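Local structure of telomerase reverse transcriptase (Takifugu rubripes, 4LMO) at residues A206-L209 with D210-V214; Q199-G202 with Q203-A206; V126-C129 with L130-V133. The protein is the catalytic subunit of telomerase, a reverse transcriptase that lengthens chromosome ends by copying an RNA template, represented here by its RNA-binding domain. All coordinates share one frame; numbering follows the deposited sequence.

Contacts 1 and 2 are successive parts of the long helix 191-220; they meet at Ala206, and their centres lie about 11 Å apart. Contact 3 belongs to helix 119-133, which packs against the contact 1 part of that helix, centre to centre about 12 Å: Val213 CG1 sits 3.8 Å from Val126 CG1, and the Phe212 ring spans Leu130 and Val133, with CZ 3.9 Å from Val133 CB. Contacts 2 and 3 do not touch, their nearest atoms being about 8 Å apart. Contact 2 packs against residues of 65-70 and 171-196, regions that probably interact with the template RNA.

Contact 1. Residues A206-L209 with D210-V214; sequences AWLL and DGFVV
Trp207 lies against Gly211 and Phe212 one turn further on, at a point where helix 191-220 widens. The backbone bonds define the change. Asp210 N still donates to Ala206 O, four residues back, at 3.0 Å. Trp207 O then takes two donors: Gly211 N, close at 2.6 Å but bent to 138°, and Phe212 N at 3.1 Å, which arrives in the carbonyl plane. From there the spacing is five residues, Val213 N bonding to Leu208 O and Val214 N to Leu209 O, both at 2.9 Å and nearly straight. This is a pi-type turn, a local widening after the four-residue bond of Asp210.

Apolar contacts follow the same turn. The indole, with CG anti to the backbone N (chi1 173°), presents one face to Gly211 CA, which sits 4.2 Å above the plane toward the rim; Phe212 CB lies over that face too, 4.4 Å from Trp207 CZ3. Leu208 and Phe212 run side by side, while Leu209 CD1 meets Val213 CG1 at 3.9 Å, the two chains crossing at a slant. Leu24, Leu43 and Val47 also pack on Trp207, and Tyr148 and Phe155 on Leu209.

With no side chain on Gly211, the indole can lie close over its CA. The shared carbonyl of Trp207 carries the helix from one bonding pattern to the next without leaving either amide unpaired.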
loop_
_atom_site.group_PDB
_atom_site.type_symbol
_atom_site.label_atom_id
_atom_site.label_comp_id
_atom_site.label_asym_id
_atom_site.label_seq_id
_atom_site.Cartn_x
_atom_site.Cartn_y
_atom_site.Cartn_z
ATOM N N ALA A 206 5.066 -9.380 3.258
ATOM C CA ALA A 206 6.019 -8.275 3.358
ATOM C C ALA A 206 5.748 -7.201 2.311
ATOM O O ALA A 206 5.864 -6.008 2.607
ATOM C CB ALA A 206 7.452 -8.776 3.258
ATOM N N TRP A 207 5.387 -7.624 1.096
ATOM C CA TRP A 207 4.970 -6.691 0.041
ATOM C C TRP A 207 3.739 -5.947 0.455
ATOM O O TRP A 207 3.615 -4.749 0.207
ATOM C CB TRP A 207 4.696 -7.415 -1.274
ATOM C CG TRP A 207 4.112 -6.504 -2.334
ATOM C CD1 TRP A 207 4.800 -5.627 -3.171
ATOM C CD2 TRP A 207 2.690 -6.335 -2.693
ATOM N NE1 TRP A 207 3.932 -4.955 -3.995
ATOM C CE2 TRP A 207 2.654 -5.330 -3.761
ATOM C CE3 TRP A 207 1.492 -6.894 -2.253
ATOM C CZ2 TRP A 207 1.461 -4.925 -4.353
ATOM C CZ3 TRP A 207 0.296 -6.475 -2.856
ATOM C CH2 TRP A 207 0.284 -5.514 -3.880
ATOM N N LEU A 208 2.818 -6.666 1.092
ATOM C CA LEU A 208 1.520 -6.130 1.478
ATOM C C LEU A 208 1.661 -4.974 2.470
ATOM O O LEU A 208 0.879 -4.022 2.438
ATOM C CB LEU A 208 0.654 -7.251 2.060
ATOM C CG LEU A 208 -0.868 -7.218 1.904
ATOM C CD1 LEU A 208 -1.288 -7.009 0.458
ATOM C CD2 LEU A 208 -1.467 -8.506 2.448
ATOM N N LEU A 209 2.667 -5.051 3.337
ATOM C CA LEU A 209 2.931 -3.975 4.281
ATOM C C LEU A 209 3.751 -2.853 3.639
ATOM O O LEU A 209 3.357 -1.684 3.689
ATOM C CB LEU A 209 3.626 -4.507 5.547
ATOM C CG LEU A 209 3.744 -3.548 6.742
ATOM C CD1 LEU A 209 2.390 -2.994 7.160
ATOM C CD2 LEU A 209 4.418 -4.222 7.927
ATOM N N ASP A 210 4.878 -3.219 3.034
ATOM C CA ASP A 210 5.816 -2.251 2.463
ATOM C C ASP A 210 5.301 -1.612 1.173
ATOM O O ASP A 210 5.389 -0.397 0.996
ATOM C CB ASP A 210 7.177 -2.909 2.218
ATOM C CG ASP A 210 8.175 -1.963 1.587
ATOM O OD1 ASP A 210 8.708 -1.089 2.304
ATOM O OD2 ASP A 210 8.432 -2.095 0.372
ATOM N N GLY A 211 4.775 -2.436 0.275
ATOM C CA GLY A 211 4.279 -1.957 -1.005
ATOM C C GLY A 211 2.888 -1.374 -0.903
ATOM O O GLY A 211 2.668 -0.214 -1.257
ATOM N N PHE A 212 1.948 -2.174 -0.410
ATOM C CA PHE A 212 0.546 -1.774 -0.388
ATOM C C PHE A 212 0.233 -0.774 0.727
ATOM O O PHE A 212 -0.092 0.382 0.447
ATOM C CB PHE A 212 -0.384 -2.999 -0.328
ATOM C CG PHE A 212 -1.828 -2.680 -0.608
ATOM C CD1 PHE A 212 -2.270 -2.479 -1.910
ATOM C CD2 PHE A 212 -2.746 -2.578 0.431
ATOM C CE1 PHE A 212 -3.598 -2.178 -2.172
ATOM C CE2 PHE A 212 -4.076 -2.279 0.178
ATOM C CZ PHE A 212 -4.502 -2.076 -1.125
ATOM N N VAL A 213 0.346 -1.210 1.980
ATOM C CA VAL A 213 -0.030 -0.380 3.130
ATOM C C VAL A 213 0.752 0.933 3.199
ATOM O O VAL A 213 0.156 2.015 3.231
ATOM C CB VAL A 213 0.059 -1.169 4.457
ATOM C CG1 VAL A 213 -0.006 -0.238 5.664
ATOM C CG2 VAL A 213 -1.052 -2.210 4.521
ATOM N N VAL A 214 2.079 0.837 3.195
ATOM C CA VAL A 214 2.945 2.022 3.221
ATOM C C VAL A 214 2.748 2.899 1.977
ATOM O O VAL A 214 2.806 4.130 2.062
ATOM C CB VAL A 214 4.426 1.632 3.423
ATOM C CG1 VAL A 214 5.361 2.794 3.117
ATOM C CG2 VAL A 214 4.641 1.135 4.847
#

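Contact 2. Residues Q199-G202 with Q203-A206; sequences QILG and QFLA
Leu201 and Leu205 cross at a slant one turn apart, CD1 of Leu201 resting 3.8 Å from CD1 of Leu205, with Leu201 CG 4.1 Å from Leu205 CD2. Leu201 holds CG anti to the backbone N (chi1 -176°), which swings CG round so that the CD1 branch, not CD2, meets Leu205. The same CD1 approaches the Phe204 ring obliquely, 4.5 Å from CD2 of that ring. The phenylalanine leads away from the segment 199-202 and meets Trp180 edge-to-face, while Phe48 packs on both Phe204 and Ile200.

Gln203 takes the other direction. Its CG stands beside the backbone N, and from there the extended chain runs back over the preceding turn, where Gln203 CB lies 3.3 Å from Ile200 O and Gln203 OE1 comes to 3.8 Å from Ile200 CA. The amide ends facing helix 40-48, and NE2 gives a hydrogen bond to Phe48 O. With a leucine here, the Phe48 carbonyl would probably lose this amide donor, and the polar tie to helix 40-48 would go with it.

Beneath these side chains the backbone is regular, each bond reaching four residues back: Leu205 N to Leu201 O measures 2.9 Å at 170°, and Ala206 N to Gly202 O 2.8 Å. Leu205 O also receives a hydrogen bond from Tyr148 OH.

One apolar side of an amphipathic alpha-helix is thus turned to Ile173, Leu181 and Phe69, as expected of a long core helix in the largely helical RNA-binding domain of telomerase.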
loop_
_atom_site.group_PDB
_atom_site.type_symbol
_atom_site.label_atom_id
_atom_site.label_comp_id
_atom_site.label_asym_id
_atom_site.label_seq_id
_atom_site.Cartn_x
_atom_site.Cartn_y
_atom_site.Cartn_z
ATOM N N GLN A 199 8.511 -19.045 2.332
ATOM C CA GLN A 199 9.265 -18.063 1.550
ATOM C C GLN A 199 8.350 -17.211 0.658
ATOM O O GLN A 199 8.464 -15.982 0.643
ATOM C CB GLN A 199 10.328 -18.784 0.711
ATOM C CG GLN A 199 11.219 -17.886 -0.138
ATOM C CD GLN A 199 12.229 -18.680 -0.949
ATOM O OE1 GLN A 199 13.068 -19.393 -0.392
ATOM N NE2 GLN A 199 12.157 -18.558 -2.272
ATOM N N ILE A 200 7.448 -17.869 -0.072
ATOM C CA ILE A 200 6.516 -17.173 -0.964
ATOM C C ILE A 200 5.562 -16.282 -0.167
ATOM O O ILE A 200 5.381 -15.109 -0.501
ATOM C CB ILE A 200 5.712 -18.150 -1.858
ATOM C CG1 ILE A 200 6.647 -18.986 -2.734
ATOM C CG2 ILE A 200 4.741 -17.389 -2.749
ATOM C CD1 ILE A 200 6.008 -20.235 -3.301
ATOM N N LEU A 201 4.969 -16.838 0.889
ATOM C CA LEU A 201 4.041 -16.092 1.736
ATOM C C LEU A 201 4.722 -14.910 2.423
ATOM O O LEU A 201 4.107 -13.858 2.613
ATOM C CB LEU A 201 3.385 -17.008 2.775
ATOM C CG LEU A 201 2.307 -16.386 3.677
ATOM C CD1 LEU A 201 1.046 -16.033 2.899
ATOM C CD2 LEU A 201 1.976 -17.317 4.830
ATOM N N GLY A 202 5.988 -15.093 2.797
ATOM C CA GLY A 202 6.800 -14.006 3.329
ATOM C C GLY A 202 6.845 -12.845 2.357
ATOM O O GLY A 202 6.516 -11.714 2.720
ATOM N N GLN A 203 7.233 -13.129 1.113
ATOM C CA GLN A 203 7.285 -12.118 0.056
ATOM C C GLN A 203 5.976 -11.344 -0.079
ATOM O O GLN A 203 5.985 -10.121 -0.209
ATOM C CB GLN A 203 7.610 -12.759 -1.290
ATOM C CG GLN A 203 9.072 -13.090 -1.522
ATOM C CD GLN A 203 9.274 -13.844 -2.824
ATOM O OE1 GLN A 203 8.769 -14.956 -2.997
ATOM N NE2 GLN A 203 10.005 -13.239 -3.751
ATOM N N PHE A 204 4.857 -12.065 -0.052
ATOM C CA PHE A 204 3.543 -11.459 -0.240
ATOM C C PHE A 204 3.137 -10.604 0.960
ATOM O O PHE A 204 2.769 -9.440 0.798
ATOM C CB PHE A 204 2.485 -12.527 -0.544
ATOM C CG PHE A 204 1.069 -12.012 -0.505
ATOM C CD1 PHE A 204 0.573 -11.208 -1.529
ATOM C CD2 PHE A 204 0.230 -12.338 0.553
ATOM C CE1 PHE A 204 -0.731 -10.735 -1.493
ATOM C CE2 PHE A 204 -1.074 -11.869 0.596
ATOM C CZ PHE A 204 -1.557 -11.066 -0.429
ATOM N N LEU A 205 3.203 -11.184 2.156
ATOM C CA LEU A 205 2.881 -10.456 3.383
ATOM C C LEU A 205 3.780 -9.232 3.576
ATOM O O LEU A 205 3.307 -8.170 3.985
ATOM C CB LEU A 205 2.941 -11.390 4.600
ATOM C CG LEU A 205 1.628 -11.978 5.152
ATOM C CD1 LEU A 205 0.654 -12.420 4.071
ATOM C CD2 LEU A 205 1.899 -13.123 6.119
ATOM N N ALA A 206 5.066 -9.380 3.258
ATOM C CA ALA A 206 6.019 -8.275 3.358
ATOM C C ALA A 206 5.748 -7.201 2.311
ATOM O O ALA A 206 5.864 -6.008 2.607
ATOM C CB ALA A 206 7.452 -8.776 3.258
#

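Contact 3. Residues V126-C129 with L130-V133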
loop_
_atom_site.group_PDB
_atom_site.type_symbol
_atom_site.label_atom_id
_atom_site.label_comp_id
_atom_site.label_asym_id
_atom_site.label_seq_id
_atom_site.Cartn_x
_atom_site.Cartn_y
_atom_site.Cartn_z
ATOM N N VAL A 126 -6.604 2.274 5.990
ATOM C CA VAL A 126 -5.768 1.203 5.449
ATOM C C VAL A 126 -6.432 -0.167 5.619
ATOM O O VAL A 126 -6.319 -1.032 4.745
ATOM C CB VAL A 126 -4.344 1.250 6.059
ATOM C CG1 VAL A 126 -3.747 -0.142 6.224
ATOM C CG2 VAL A 126 -3.441 2.137 5.215
ATOM N N ARG A 127 -7.143 -0.339 6.734
ATOM C CA ARG A 127 -7.873 -1.573 7.020
ATOM C C ARG A 127 -9.000 -1.800 6.018
ATOM O O ARG A 127 -9.176 -2.914 5.521
ATOM C CB ARG A 127 -8.443 -1.549 8.440
ATOM C CG ARG A 127 -8.918 -2.903 8.942
ATOM C CD ARG A 127 -9.861 -2.762 10.123
ATOM N NE ARG A 127 -11.179 -2.279 9.713
ATOM C CZ ARG A 127 -12.125 -1.860 10.551
ATOM N NH1 ARG A 127 -11.913 -1.854 11.863
ATOM N NH2 ARG A 127 -13.289 -1.444 10.076
ATOM N N GLU A 128 -9.760 -0.741 5.733
ATOM C CA GLU A 128 -10.861 -0.807 4.771
ATOM C C GLU A 128 -10.358 -1.061 3.354
ATOM O O GLU A 128 -11.020 -1.744 2.569
ATOM C CB GLU A 128 -11.714 0.468 4.811
ATOM C CG GLU A 128 -12.519 0.668 6.092
ATOM C CD GLU A 128 -13.356 -0.540 6.475
ATOM O OE1 GLU A 128 -14.013 -1.133 5.594
ATOM O OE2 GLU A 128 -13.361 -0.899 7.668
ATOM N N CYS A 129 -9.191 -0.503 3.036
ATOM C CA CYS A 129 -8.537 -0.743 1.755
ATOM C C CYS A 129 -8.142 -2.210 1.589
ATOM O O CYS A 129 -8.347 -2.789 0.522
ATOM C CB CYS A 129 -7.315 0.161 1.596
ATOM S SG CYS A 129 -7.716 1.904 1.347
ATOM N N LEU A 130 -7.585 -2.805 2.645
ATOM C CA LEU A 130 -7.211 -4.223 2.633
ATOM C C LEU A 130 -8.417 -5.132 2.393
ATOM O O LEU A 130 -8.319 -6.117 1.659
ATOM C CB LEU A 130 -6.498 -4.618 3.932
ATOM C CG LEU A 130 -5.073 -4.099 4.148
ATOM C CD1 LEU A 130 -4.713 -4.125 5.624
ATOM C CD2 LEU A 130 -4.056 -4.882 3.326
ATOM N N LEU A 131 -9.547 -4.786 3.006
ATOM C CA LEU A 131 -10.788 -5.547 2.857
ATOM C C LEU A 131 -11.415 -5.415 1.468
ATOM O O LEU A 131 -11.998 -6.371 0.956
ATOM C CB LEU A 131 -11.804 -5.137 3.930
ATOM C CG LEU A 131 -11.603 -5.643 5.363
ATOM C CD1 LEU A 131 -12.569 -4.946 6.311
ATOM C CD2 LEU A 131 -11.769 -7.156 5.451
ATOM N N ALA A 132 -11.296 -4.234 0.864
ATOM C CA ALA A 132 -11.906 -3.969 -0.440
ATOM C C ALA A 132 -11.070 -4.484 -1.616
ATOM O O ALA A 132 -11.616 -4.792 -2.680
ATOM C CB ALA A 132 -12.188 -2.483 -0.603
ATOM N N VAL A 133 -9.757 -4.583 -1.419
ATOM C CA VAL A 133 -8.835 -4.908 -2.512
ATOM C C VAL A 133 -8.316 -6.355 -2.475
ATOM O O VAL A 133 -8.315 -7.034 -3.503
ATOM C CB VAL A 133 -7.670 -3.888 -2.595
ATOM C CG1 VAL A 133 -6.677 -4.264 -3.686
ATOM C CG2 VAL A 133 -8.209 -2.484 -2.842
#
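Val126 and Leu130 lie side by side and point the same way, CG1 of the valine 4.1 Å from CD1 of the leucine. Leu130 has CG beside its backbone N: chi1 of -72° sets CG 3.4 Å from Val126 O, and CD1 runs on beside the valine methyl. Phe149 covers Leu130, and Val152 covers Val126.

Leu131 lies on a more open side. It crosses Glu128 obliquely, CD1 of Leu131 4.1 Å from OE1 of the glutamate. The glutamate bends at chi2, and its other oxygen, OE2, forms a salt bridge with NH2 of Arg127 at a very short 2.5 Å; the accompanying bond from Arg127 NE is weak.

These residues form the last two turns of helix 119-133, a core helix of the RNA-binding domain packed against helices 142-158 and 191-220, with helices 88-93 and 73-85 also touching it. The Cys129 side chain packs on Tyr88 and Leu216.

The backbone bonds bend as the helix runs out. Leu130 N reaches Val126 O at 155°, whereas Val133 N meets Cys129 O, 3.0 Å away, at only 135°. Ala132 N bonds to Glu128 O and makes a weak hydrogen bond to the same Cys129 O. Val133 lays CB and CG2 each 3.4 Å from Cys129 O, and its side chain also packs on Leu79 and His83.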